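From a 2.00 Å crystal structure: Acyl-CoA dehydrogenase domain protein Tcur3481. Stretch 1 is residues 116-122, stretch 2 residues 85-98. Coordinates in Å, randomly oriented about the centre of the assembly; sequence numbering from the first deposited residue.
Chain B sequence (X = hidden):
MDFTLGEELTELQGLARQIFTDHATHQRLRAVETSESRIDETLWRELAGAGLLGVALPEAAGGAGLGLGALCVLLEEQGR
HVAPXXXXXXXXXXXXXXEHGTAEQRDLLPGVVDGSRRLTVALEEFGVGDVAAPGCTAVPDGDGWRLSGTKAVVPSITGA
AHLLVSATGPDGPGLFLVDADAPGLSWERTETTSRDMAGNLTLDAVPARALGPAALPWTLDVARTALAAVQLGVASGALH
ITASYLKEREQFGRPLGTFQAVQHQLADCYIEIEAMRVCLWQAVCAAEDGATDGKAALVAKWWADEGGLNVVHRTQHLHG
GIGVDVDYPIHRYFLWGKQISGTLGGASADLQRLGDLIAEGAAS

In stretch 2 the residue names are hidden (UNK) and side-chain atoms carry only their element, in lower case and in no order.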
# COMPACT_ATOMS: atom_id res chain seq x y z
N SER B 116 3.31 -44.99 5.56
CA SER B 116 4.13 -45.43 6.69
C SER B 116 5.40 -44.61 6.89
O SER B 116 6.04 -44.76 7.94
CB SER B 116 4.50 -46.90 6.50
OG SER B 116 5.09 -47.07 5.23
N ARG B 117 5.79 -43.78 5.93
CA ARG B 117 7.08 -43.08 5.94
C ARG B 117 6.86 -41.61 5.64
O ARG B 117 6.41 -41.26 4.55
CB ARG B 117 8.03 -43.65 4.89
CG ARG B 117 9.40 -42.97 4.86
CD ARG B 117 10.30 -43.44 3.69
NE ARG B 117 10.21 -44.89 3.45
CZ ARG B 117 10.95 -45.81 4.06
NH1 ARG B 117 10.78 -47.08 3.74
NH2 ARG B 117 11.84 -45.46 4.97
N ARG B 118 7.20 -40.75 6.60
CA ARG B 118 7.13 -39.31 6.39
C ARG B 118 8.54 -38.74 6.37
O ARG B 118 9.50 -39.36 6.85
CB ARG B 118 6.31 -38.61 7.47
CG ARG B 118 4.82 -39.05 7.51
CD ARG B 118 3.94 -38.03 8.22
NE ARG B 118 4.35 -37.73 9.60
CZ ARG B 118 3.74 -38.23 10.67
NH1 ARG B 118 2.71 -39.06 10.52
NH2 ARG B 118 4.16 -37.93 11.90
N LEU B 119 8.64 -37.53 5.85
CA LEU B 119 9.90 -36.84 5.66
C LEU B 119 9.71 -35.41 6.09
O LEU B 119 8.58 -34.94 6.28
CB LEU B 119 10.35 -36.89 4.20
CG LEU B 119 10.47 -38.33 3.71
CD1 LEU B 119 10.40 -38.35 2.20
CD2 LEU B 119 11.81 -38.78 4.17
N THR B 120 10.82 -34.70 6.24
CA THR B 120 10.73 -33.24 6.27
C THR B 120 11.98 -32.69 5.60
O THR B 120 12.88 -33.44 5.20
CB THR B 120 10.53 -32.71 7.71
OG1 THR B 120 10.40 -31.29 7.68
CG2 THR B 120 11.72 -33.11 8.62
N VAL B 121 12.00 -31.37 5.45
CA VAL B 121 13.12 -30.69 4.81
C VAL B 121 13.63 -29.62 5.76
O VAL B 121 12.84 -28.92 6.42
CB VAL B 121 12.70 -30.08 3.47
CG1 VAL B 121 12.16 -31.20 2.60
CG2 VAL B 121 11.61 -28.97 3.66
N ALA B 122 14.95 -29.49 5.81
CA ALA B 122 15.68 -28.57 6.68
C ALA B 122 16.43 -27.63 5.75
O ALA B 122 17.58 -27.88 5.38
CB ALA B 122 16.61 -29.33 7.65
N UNK B 85 -1.48 -31.51 8.77
CA UNK B 85 -0.63 -32.64 8.34
C UNK B 85 0.55 -32.09 7.55
O UNK B 85 0.42 -31.12 6.82
c UNK B 85 -1.40 -33.66 7.46
c UNK B 85 -2.16 -34.67 8.29
c UNK B 85 -2.35 -32.95 6.48
N UNK B 86 1.72 -32.77 7.65
CA UNK B 86 2.92 -32.20 6.99
C UNK B 86 3.03 -32.60 5.52
O UNK B 86 3.96 -33.31 5.09
c UNK B 86 4.05 -32.78 7.83
c UNK B 86 2.04 -34.01 8.39
c UNK B 86 3.55 -34.22 8.07
N UNK B 87 2.05 -32.18 4.71
CA UNK B 87 2.07 -32.59 3.31
C UNK B 87 3.21 -31.93 2.54
O UNK B 87 3.93 -32.60 1.79
c UNK B 87 -1.81 -32.55 2.55
c UNK B 87 -0.32 -34.60 2.52
c UNK B 87 -0.46 -33.19 3.06
c UNK B 87 0.71 -32.28 2.66
N UNK B 88 3.41 -30.61 2.72
CA UNK B 88 4.45 -30.07 1.84
C UNK B 88 5.84 -30.55 2.27
O UNK B 88 6.63 -30.93 1.39
c UNK B 88 7.47 -27.58 2.36
c UNK B 88 4.17 -27.06 3.80
c UNK B 88 6.26 -27.28 3.01
c UNK B 88 6.30 -26.49 4.18
c UNK B 88 8.66 -26.25 4.01
c UNK B 88 7.51 -25.95 4.68
c UNK B 88 4.89 -27.67 2.80
c UNK B 88 8.65 -27.06 2.86
c UNK B 88 4.35 -28.53 1.69
n UNK B 88 5.01 -26.35 4.62
N UNK B 89 6.18 -30.65 3.56
CA UNK B 89 7.53 -31.18 3.87
C UNK B 89 7.74 -32.59 3.35
O UNK B 89 8.76 -32.87 2.71
c UNK B 89 5.45 -30.25 4.78
c UNK B 89 6.59 -30.02 5.78
c UNK B 89 7.60 -31.10 5.41
N UNK B 90 6.78 -33.50 3.56
CA UNK B 90 6.96 -34.87 3.11
C UNK B 90 6.98 -34.97 1.59
O UNK B 90 7.82 -35.67 1.02
c UNK B 90 5.85 -35.77 3.68
o UNK B 90 6.08 -35.95 5.08
c UNK B 90 5.86 -37.15 3.02
N UNK B 91 6.01 -34.30 0.91
CA UNK B 91 5.85 -34.53 -0.53
C UNK B 91 6.84 -33.72 -1.37
O UNK B 91 7.24 -34.19 -2.45
c UNK B 91 3.83 -36.72 -0.77
c UNK B 91 1.91 -35.01 -0.79
c UNK B 91 4.41 -34.23 -0.98
c UNK B 91 3.40 -35.26 -0.41
N UNK B 92 7.23 -32.51 -0.94
CA UNK B 92 8.36 -31.83 -1.59
C UNK B 92 9.64 -32.66 -1.43
O UNK B 92 10.42 -32.83 -2.38
c UNK B 92 9.81 -29.74 -1.58
c UNK B 92 7.28 -29.49 -1.44
c UNK B 92 8.52 -30.39 -1.06
N UNK B 93 9.89 -33.19 -0.23
CA UNK B 93 11.07 -34.04 -0.09
C UNK B 93 10.97 -35.24 -1.01
O UNK B 93 11.97 -35.63 -1.64
c UNK B 93 11.25 -34.49 1.36
N UNK B 94 9.77 -35.82 -1.13
CA UNK B 94 9.63 -37.03 -1.94
C UNK B 94 9.82 -36.72 -3.42
O UNK B 94 10.40 -37.52 -4.17
c UNK B 94 8.27 -37.70 -1.69
N UNK B 95 9.31 -35.57 -3.87
CA UNK B 95 9.54 -35.15 -5.25
C UNK B 95 11.01 -34.86 -5.51
O UNK B 95 11.52 -35.16 -6.59
c UNK B 95 6.96 -35.16 -6.85
c UNK B 95 6.46 -32.81 -6.07
c UNK B 95 8.67 -33.93 -5.57
c UNK B 95 7.17 -34.17 -5.74
N UNK B 96 11.73 -34.29 -4.53
CA UNK B 96 13.18 -34.13 -4.66
C UNK B 96 13.87 -35.48 -4.82
O UNK B 96 14.82 -35.63 -5.60
c UNK B 96 13.75 -33.39 -3.46
N UNK B 97 13.42 -36.49 -4.05
CA UNK B 97 14.03 -37.81 -4.19
C UNK B 97 13.69 -38.40 -5.54
O UNK B 97 14.53 -39.05 -6.20
c UNK B 97 14.21 -38.30 -1.73
c UNK B 97 13.57 -38.75 -3.05
c UNK B 97 13.49 -38.82 -0.48
c UNK B 97 13.98 -40.21 -3.38
N UNK B 98 12.44 -38.24 -5.96
CA UNK B 98 12.01 -38.85 -7.20
C UNK B 98 12.80 -38.30 -8.36
O UNK B 98 13.20 -39.04 -9.26
c UNK B 98 10.51 -38.63 -7.40

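Position 85 carries three side-chain carbons, one bearing the other two, and makes no contact with stretch 1; a fork directly at CB with carbon alone identifies Val 85.

At position 86 three carbons close a ring onto the backbone N, which defines proline. Pro 86 sits at the N-cap position, right before the helix, and its CG lies 3.8 Å from Arg 118 CD, an oblique approach to the guanidinium.

Position 87 has four carbons forked at the second, the leucine pattern, so Leu 87; it makes no contact with the strand.

Position 88 shows one carbon leading into fused five- and six-membered rings of eight carbons and one nitrogen, an indole, hence Trp 88. Its CB points sideways, but with chi1 at 79° (p) the ring end comes nearer, and CZ3 lies 3.6 Å from Val 121 CG2. The ring nitrogen NE1 is hydrogen-bonded elsewhere in the structure.

Position 89 again closes three carbons onto N: Pro 89. Its CB is 3.6 Å from Thr 120 OG1, and its backbone O is 3.8 Å from Val 121 CG1. Lacking an amide hydrogen, proline is tolerated in the first turn of a helix, where N need not donate to a preceding carbonyl.

Position 90 has one carbon carrying one oxygen and one carbon. The oxygen lies 3.0 Å from Leu 119 O, so a donor hydroxyl is required, and the branched CB makes it Thr 90. OG1 donates to Leu 119 O across that distance, and also lies 3.6 Å from Arg 118 CB.

Position 91 has four carbons forked at the second, with CB directed away from the strand: Leu 91. Position 92 has three carbons, one carrying two; its CA-to-CB bond points sideways and the side chain makes no contact with stretch 1: Val 92.

Position 93 offers a single carbon, so Ala 93. Its CB points toward the strand and meets Leu 119 CB at 3.8 Å and Val 121 CG1 at 3.6 Å.

Position 94, also one carbon, is Ala 94; its CB is 4.5 Å from Leu 119 CD1. Position 95, with four carbons forked at the second and out of reach, is Leu 95. Position 96, a single carbon out of reach, is Ala 96.

Position 97 has four carbons forked at the first, one arm two carbons long: Ile 97, whose CD1 lies 4.1 Å from Leu 119 CD1. Position 98, one carbon without contact, is Ala 98.

The helix crosses the strand nearly at right angles, 86°, with axes 5.8 Å apart at closest approach. Such proximity is compatible with the small Ala 93 side chain facing the strand, where Leu 119 and Val 121 both point toward the helix and bury 95 and 77 Å². The Thr 90 hydrogen bond ties the helix to the strand backbone beside this apolar packing, within 464 Å² of buried surface.

Stretch 2 (85-98) VPLWPTLVAALAIA
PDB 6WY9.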